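Local coordinates for protein lactococcus lactis MG1363 DpsA (Lactococcus lactis, PDB 1ZS3) that probably protects DNA under oxidative stress, as a dodecameric Dps protein of the ferritin superfamily that binds DNA with the help of an N-terminal helix, at residues A[67-78]-A[143-154]. Residues are numbered along the deposited sequence; the frame is centred on the assembly and turned at random.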
ATOM      1  N   ARG A  67     -10.161  20.513  -6.489  1.00 41.94           N
ATOM      2  CA  ARG A  67      -9.278  21.282  -5.659  1.00 42.47           C
ATOM      3  C   ARG A  67      -9.972  22.546  -5.167  1.00 41.46           C
ATOM      4  O   ARG A  67      -9.681  23.026  -4.061  1.00 42.06           O
ATOM      5  CB  ARG A  67      -7.986  21.660  -6.406  1.00 43.14           C
ATOM      6  CG  ARG A  67      -7.135  20.491  -6.924  1.00 47.02           C
ATOM      7  CD  ARG A  67      -6.398  19.663  -5.871  1.00 49.46           C
ATOM      8  NE  ARG A  67      -5.099  20.279  -5.629  1.00 52.83           N
ATOM      9  CZ  ARG A  67      -4.736  20.923  -4.512  1.00 55.34           C
ATOM     10  NH1 ARG A  67      -3.515  21.470  -4.440  1.00 56.15           N
ATOM     11  NH2 ARG A  67      -5.559  21.007  -3.467  1.00 55.39           N
ATOM     12  N   GLU A  68     -10.844  23.111  -5.995  1.00 39.63           N
ATOM     13  CA  GLU A  68     -11.551  24.344  -5.628  1.00 38.62           C
ATOM     14  C   GLU A  68     -12.552  24.033  -4.514  1.00 37.71           C
ATOM     15  O   GLU A  68     -12.688  24.816  -3.596  1.00 37.90           O
ATOM     16  CB  GLU A  68     -12.196  24.991  -6.856  1.00 38.98           C
ATOM     17  CG  GLU A  68     -11.201  25.490  -7.930  1.00 38.86           C
ATOM     18  CD  GLU A  68     -10.689  26.914  -7.761  1.00 40.09           C
ATOM     19  OE1 GLU A  68     -11.364  27.841  -8.241  1.00 41.66           O
ATOM     20  OE2 GLU A  68      -9.592  27.122  -7.195  1.00 42.66           O
ATOM     21  N   VAL A  69     -13.195  22.882  -4.544  1.00 36.78           N
ATOM     22  CA  VAL A  69     -14.042  22.443  -3.447  1.00 36.13           C
ATOM     23  C   VAL A  69     -13.228  22.105  -2.197  1.00 37.39           C
ATOM     24  O   VAL A  69     -13.717  22.243  -1.088  1.00 37.66           O
ATOM     25  CB  VAL A  69     -14.809  21.200  -3.871  1.00 35.76           C
ATOM     26  CG1 VAL A  69     -15.579  20.550  -2.690  1.00 35.72           C
ATOM     27  CG2 VAL A  69     -15.742  21.523  -5.022  1.00 35.98           C
ATOM     28  N   GLU A  70     -12.028  21.597  -2.400  1.00 38.63           N
ATOM     29  CA  GLU A  70     -11.129  21.253  -1.331  1.00 39.43           C
ATOM     30  C   GLU A  70     -10.712  22.486  -0.546  1.00 38.92           C
ATOM     31  O   GLU A  70     -10.579  22.435   0.680  1.00 37.95           O
ATOM     32  CB  GLU A  70      -9.893  20.576  -1.884  1.00 40.63           C
ATOM     33  CG  GLU A  70      -9.767  19.079  -1.598  1.00 45.15           C
ATOM     34  CD  GLU A  70      -8.582  18.444  -2.350  1.00 48.98           C
ATOM     35  OE1 GLU A  70      -7.394  18.792  -2.055  1.00 52.24           O
ATOM     36  OE2 GLU A  70      -8.838  17.612  -3.247  1.00 49.17           O
ATOM     37  N   TYR A  71     -10.453  23.568  -1.267  1.00 38.42           N
ATOM     38  CA  TYR A  71     -10.081  24.831  -0.679  1.00 39.10           C
ATOM     39  C   TYR A  71     -11.327  25.484  -0.072  1.00 39.41           C
ATOM     40  O   TYR A  71     -11.224  26.213   0.908  1.00 39.74           O
ATOM     41  CB  TYR A  71      -9.412  25.751  -1.726  1.00 39.33           C
ATOM     42  CG  TYR A  71      -7.951  25.448  -1.899  1.00 39.97           C
ATOM     43  CD1 TYR A  71      -7.098  25.551  -0.833  1.00 39.64           C
ATOM     44  CD2 TYR A  71      -7.433  25.025  -3.120  1.00 39.83           C
ATOM     45  CE1 TYR A  71      -5.785  25.261  -0.958  1.00 40.10           C
ATOM     46  CE2 TYR A  71      -6.096  24.727  -3.251  1.00 39.13           C
ATOM     47  CZ  TYR A  71      -5.284  24.835  -2.151  1.00 39.32           C
ATOM     48  OH  TYR A  71      -3.942  24.548  -2.188  1.00 42.01           O
ATOM     49  N   PHE A  72     -12.509  25.227  -0.661  1.00 38.69           N
ATOM     50  CA  PHE A  72     -13.748  25.728  -0.115  1.00 38.53           C
ATOM     51  C   PHE A  72     -13.856  25.243   1.320  1.00 38.39           C
ATOM     52  O   PHE A  72     -14.006  26.058   2.245  1.00 37.84           O
ATOM     53  CB  PHE A  72     -14.967  25.306  -0.947  1.00 38.78           C
ATOM     54  CG  PHE A  72     -16.212  25.990  -0.535  1.00 38.71           C
ATOM     55  CD1 PHE A  72     -17.053  25.410   0.412  1.00 39.42           C
ATOM     56  CD2 PHE A  72     -16.503  27.263  -0.997  1.00 40.84           C
ATOM     57  CE1 PHE A  72     -18.237  26.053   0.831  1.00 40.58           C
ATOM     58  CE2 PHE A  72     -17.682  27.926  -0.587  1.00 42.16           C
ATOM     59  CZ  PHE A  72     -18.552  27.318   0.326  1.00 41.64           C
ATOM     60  N   PHE A  73     -13.761  23.926   1.548  1.00 38.43           N
ATOM     61  CA  PHE A  73     -13.886  23.357   2.898  1.00 37.82           C
ATOM     62  C   PHE A  73     -12.698  23.749   3.799  1.00 38.03           C
ATOM     63  O   PHE A  73     -12.846  23.910   5.000  1.00 37.98           O
ATOM     64  CB  PHE A  73     -13.996  21.827   2.861  1.00 36.79           C
ATOM     65  CG  PHE A  73     -15.339  21.310   2.404  1.00 37.38           C
ATOM     66  CD1 PHE A  73     -15.484  20.742   1.133  1.00 36.10           C
ATOM     67  CD2 PHE A  73     -16.454  21.387   3.229  1.00 38.46           C
ATOM     68  CE1 PHE A  73     -16.703  20.274   0.711  1.00 35.54           C
ATOM     69  CE2 PHE A  73     -17.708  20.934   2.788  1.00 37.43           C
ATOM     70  CZ  PHE A  73     -17.825  20.368   1.531  1.00 36.08           C
ATOM     71  N   LYS A  74     -11.527  23.947   3.215  1.00 38.33           N
ATOM     72  CA  LYS A  74     -10.352  24.108   4.041  1.00 39.17           C
ATOM     73  C   LYS A  74     -10.393  25.501   4.688  1.00 38.63           C
ATOM     74  O   LYS A  74     -10.096  25.659   5.872  1.00 38.12           O
ATOM     75  CB  LYS A  74      -9.073  23.867   3.240  1.00 39.65           C
ATOM     76  CG  LYS A  74      -7.837  23.702   4.079  1.00 43.89           C
ATOM     77  CD  LYS A  74      -6.575  24.282   3.382  1.00 48.65           C
ATOM     78  CE  LYS A  74      -5.290  23.425   3.663  1.00 51.12           C
ATOM     79  NZ  LYS A  74      -4.025  24.259   3.601  1.00 52.48           N
ATOM     80  N   ILE A  75     -10.721  26.495   3.872  1.00 38.29           N
ATOM     81  CA  ILE A  75     -10.778  27.884   4.275  1.00 37.79           C
ATOM     82  C   ILE A  75     -11.997  28.224   5.127  1.00 36.78           C
ATOM     83  O   ILE A  75     -11.904  29.057   6.034  1.00 35.43           O
ATOM     84  CB  ILE A  75     -10.671  28.760   3.038  1.00 37.98           C
ATOM     85  CG1 ILE A  75      -9.358  28.428   2.317  1.00 37.77           C
ATOM     86  CG2 ILE A  75     -10.626  30.249   3.409  1.00 39.90           C
ATOM     87  CD1 ILE A  75      -9.083  29.342   1.222  1.00 38.59           C
ATOM     88  N   SER A  76     -13.109  27.561   4.831  1.00 35.66           N
ATOM     89  CA  SER A  76     -14.320  27.697   5.568  1.00 34.91           C
ATOM     90  C   SER A  76     -14.008  27.271   6.945  1.00 35.01           C
ATOM     91  O   SER A  76     -14.343  27.957   7.896  1.00 36.13           O
ATOM     92  CB  SER A  76     -15.475  26.886   4.984  1.00 34.70           C
ATOM     93  OG  SER A  76     -15.887  27.457   3.753  1.00 34.70           O
ATOM     94  N   ASP A  77     -13.388  26.109   7.055  1.00 35.52           N
ATOM     95  CA  ASP A  77     -13.022  25.552   8.360  1.00 35.14           C
ATOM     96  C   ASP A  77     -12.091  26.473   9.064  1.00 34.58           C
ATOM     97  O   ASP A  77     -12.202  26.605  10.284  1.00 34.31           O
ATOM     98  CB  ASP A  77     -12.362  24.194   8.227  1.00 34.70           C
ATOM     99  CG  ASP A  77     -13.349  23.118   8.097  1.00 36.47           C
ATOM    100  OD1 ASP A  77     -13.052  22.062   7.538  1.00 39.75           O
ATOM    101  OD2 ASP A  77     -14.495  23.234   8.528  1.00 39.00           O
ATOM    102  N   LEU A  78     -11.166  27.105   8.326  1.00 33.34           N
ATOM    103  CA  LEU A  78     -10.191  27.936   8.985  1.00 33.32           C
ATOM    104  C   LEU A  78     -10.933  29.142   9.565  1.00 35.20           C
ATOM    105  O   LEU A  78     -10.603  29.591  10.665  1.00 35.06           O
ATOM    106  CB  LEU A  78      -9.111  28.386   8.010  1.00 32.55           C
ATOM    107  CG  LEU A  78      -7.991  27.369   7.807  1.00 31.63           C
ATOM    108  CD1 LEU A  78      -7.080  27.785   6.671  1.00 31.41           C
ATOM    109  CD2 LEU A  78      -7.148  27.161   9.064  1.00 32.46           C
ATOM    110  N   ALA A 143      -3.294  31.201  11.073  1.00 36.00           N
ATOM    111  CA  ALA A 143      -3.522  29.925  10.376  1.00 35.32           C
ATOM    112  C   ALA A 143      -4.289  30.199   9.101  1.00 34.84           C
ATOM    113  O   ALA A 143      -3.969  29.659   8.063  1.00 34.99           O
ATOM    114  CB  ALA A 143      -4.258  28.923  11.253  1.00 34.58           C
ATOM    115  N   LEU A 144      -5.298  31.037   9.180  1.00 35.21           N
ATOM    116  CA  LEU A 144      -6.077  31.411   8.018  1.00 34.76           C
ATOM    117  C   LEU A 144      -5.173  32.036   6.971  1.00 33.40           C
ATOM    118  O   LEU A 144      -5.275  31.757   5.801  1.00 30.95           O
ATOM    119  CB  LEU A 144      -7.141  32.415   8.414  1.00 35.69           C
ATOM    120  CG  LEU A 144      -8.088  32.910   7.317  1.00 37.92           C
ATOM    121  CD1 LEU A 144      -8.964  31.811   6.839  1.00 39.44           C
ATOM    122  CD2 LEU A 144      -8.928  34.051   7.839  1.00 39.54           C
ATOM    123  N   ALA A 145      -4.275  32.912   7.416  1.00 33.23           N
ATOM    124  CA  ALA A 145      -3.414  33.608   6.502  1.00 33.33           C
ATOM    125  C   ALA A 145      -2.628  32.573   5.703  1.00 33.48           C
ATOM    126  O   ALA A 145      -2.533  32.688   4.482  1.00 34.16           O
ATOM    127  CB  ALA A 145      -2.487  34.575   7.249  1.00 32.83           C
ATOM    128  N   ALA A 146      -2.096  31.554   6.379  1.00 33.35           N
ATOM    129  CA  ALA A 146      -1.317  30.492   5.772  1.00 32.65           C
ATOM    130  C   ALA A 146      -2.124  29.709   4.720  1.00 32.76           C
ATOM    131  O   ALA A 146      -1.624  29.454   3.615  1.00 32.28           O
ATOM    132  CB  ALA A 146      -0.808  29.563   6.832  1.00 32.58           C
ATOM    133  N   GLY A 147      -3.354  29.309   5.069  1.00 32.33           N
ATOM    134  CA  GLY A 147      -4.256  28.643   4.135  1.00 32.19           C
ATOM    135  C   GLY A 147      -4.489  29.478   2.878  1.00 32.71           C
ATOM    136  O   GLY A 147      -4.516  28.962   1.788  1.00 33.98           O
ATOM    137  N   VAL A 148      -4.639  30.777   3.011  1.00 33.48           N
ATOM    138  CA  VAL A 148      -4.976  31.617   1.879  1.00 34.30           C
ATOM    139  C   VAL A 148      -3.747  31.855   1.007  1.00 34.03           C
ATOM    140  O   VAL A 148      -3.875  32.089  -0.186  1.00 34.42           O
ATOM    141  CB  VAL A 148      -5.589  32.950   2.355  1.00 35.13           C
ATOM    142  CG1 VAL A 148      -5.656  33.976   1.238  1.00 36.15           C
ATOM    143  CG2 VAL A 148      -6.956  32.735   2.863  1.00 35.99           C
ATOM    144  N   VAL A 149      -2.560  31.745   1.595  1.00 33.12           N
ATOM    145  CA  VAL A 149      -1.339  31.831   0.826  1.00 32.84           C
ATOM    146  C   VAL A 149      -1.236  30.587  -0.054  1.00 33.86           C
ATOM    147  O   VAL A 149      -0.822  30.628  -1.213  1.00 33.49           O
ATOM    148  CB  VAL A 149      -0.097  31.993   1.734  1.00 32.11           C
ATOM    149  CG1 VAL A 149       1.188  31.764   0.947  1.00 31.62           C
ATOM    150  CG2 VAL A 149      -0.069  33.377   2.408  1.00 31.41           C
ATOM    151  N   GLU A 150      -1.630  29.454   0.483  1.00 35.31           N
ATOM    152  CA  GLU A 150      -1.555  28.242  -0.272  1.00 36.57           C
ATOM    153  C   GLU A 150      -2.363  28.460  -1.531  1.00 36.15           C
ATOM    154  O   GLU A 150      -1.866  28.209  -2.610  1.00 36.52           O
ATOM    155  CB  GLU A 150      -2.091  27.090   0.542  1.00 37.75           C
ATOM    156  CG  GLU A 150      -1.019  26.168   1.124  1.00 41.42           C
ATOM    157  CD  GLU A 150      -1.657  25.036   1.913  1.00 44.78           C
ATOM    158  OE1 GLU A 150      -2.333  24.153   1.287  1.00 45.36           O
ATOM    159  OE2 GLU A 150      -1.540  25.092   3.164  1.00 46.49           O
ATOM    160  N   LEU A 151      -3.592  28.957  -1.381  1.00 35.66           N
ATOM    161  CA  LEU A 151      -4.520  29.153  -2.494  1.00 35.81           C
ATOM    162  C   LEU A 151      -3.977  30.113  -3.557  1.00 36.59           C
ATOM    163  O   LEU A 151      -4.086  29.842  -4.763  1.00 37.80           O
ATOM    164  CB  LEU A 151      -5.833  29.680  -1.935  1.00 35.86           C
ATOM    165  CG  LEU A 151      -6.936  30.005  -2.925  1.00 35.81           C
ATOM    166  CD1 LEU A 151      -7.167  28.875  -3.900  1.00 37.59           C
ATOM    167  CD2 LEU A 151      -8.215  30.307  -2.179  1.00 36.46           C
ATOM    168  N   TYR A 152      -3.406  31.222  -3.111  1.00 35.98           N
ATOM    169  CA  TYR A 152      -2.762  32.149  -3.985  1.00 35.72           C
ATOM    170  C   TYR A 152      -1.752  31.462  -4.883  1.00 36.77           C
ATOM    171  O   TYR A 152      -1.762  31.682  -6.088  1.00 38.29           O
ATOM    172  CB  TYR A 152      -2.072  33.192  -3.139  1.00 35.69           C
ATOM    173  CG  TYR A 152      -1.247  34.141  -3.937  1.00 35.58           C
ATOM    174  CD1 TYR A 152       0.131  34.210  -3.744  1.00 36.00           C
ATOM    175  CD2 TYR A 152      -1.828  34.924  -4.926  1.00 34.81           C
ATOM    176  CE1 TYR A 152       0.898  35.062  -4.497  1.00 35.37           C
ATOM    177  CE2 TYR A 152      -1.064  35.765  -5.699  1.00 35.12           C
ATOM    178  CZ  TYR A 152       0.304  35.820  -5.466  1.00 33.68           C
ATOM    179  OH  TYR A 152       1.098  36.614  -6.182  1.00 33.32           O
ATOM    180  N   GLY A 153      -0.886  30.620  -4.313  1.00 36.96           N
ATOM    181  CA  GLY A 153       0.165  29.957  -5.065  1.00 35.93           C
ATOM    182  C   GLY A 153      -0.396  28.869  -5.978  1.00 35.06           C
ATOM    183  O   GLY A 153       0.115  28.680  -7.060  1.00 34.29           O
ATOM    184  N   TYR A 154      -1.432  28.165  -5.549  1.00 34.86           N
ATOM    185  CA  TYR A 154      -2.083  27.188  -6.407  1.00 35.66           C
ATOM    186  C   TYR A 154      -2.711  27.837  -7.647  1.00 36.65           C
ATOM    187  O   TYR A 154      -2.575  27.334  -8.748  1.00 36.64           O
ATOM    188  CB  TYR A 154      -3.156  26.452  -5.660  1.00 34.55           C
ATOM    189  CG  TYR A 154      -3.967  25.553  -6.560  1.00 35.30           C
ATOM    190  CD1 TYR A 154      -3.422  24.358  -7.064  1.00 35.67           C
ATOM    191  CD2 TYR A 154      -5.274  25.885  -6.930  1.00 34.97           C
ATOM    192  CE1 TYR A 154      -4.165  23.514  -7.866  1.00 33.82           C
ATOM    193  CE2 TYR A 154      -6.021  25.046  -7.741  1.00 34.79           C
ATOM    194  CZ  TYR A 154      -5.449  23.870  -8.213  1.00 33.88           C
ATOM    195  OH  TYR A 154      -6.173  23.061  -9.023  1.00 33.75           O
TER
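Tyr154 sets its CG anti to the backbone N (chi1 173°), which swings the phenol across to helix 55-81, while Tyr71, whose CG is anti to its carbonyl carbon (chi1 -83°), sends its own ring back to meet it. The two rings approach obliquely, centroids 5.7 Å apart. Arg67, bent at chi2 and chi3, brings its guanidinium obliquely against the Tyr154 ring, its CZ 4.8 Å from the ring centroid in an off-centre cation-pi contact, and its CG lies 3.5 Å from Tyr154 OH. With an alanine here in place of Tyr154, the Arg67 guanidinium would probably lose its aromatic partner, and Tyr71 CE2 the ring it packs against. Leu151 CD1 sits over a face of Tyr71, 4.2 Å from the ring centroid, a CH-pi contact, and Leu151 CD2 reaches Ile75 CD1 at 3.6 Å. At the more exposed side of the contact, Lys74 NZ forms a salt bridge with Glu150 OE2 at 2.7 Å, with OE1 of the same carboxylate also close by. Further along, Leu78 CD1 rests 3.9 Å from Gly147 CA, and Leu144 CD1 packs against Leu78 CB. Segments 67-78 and 143-154 run nearly antiparallel, their axes 9.6 Å apart at closest approach, on neighbouring helices in the four-helix bundle of a Dps subunit, the ferritin-like fold.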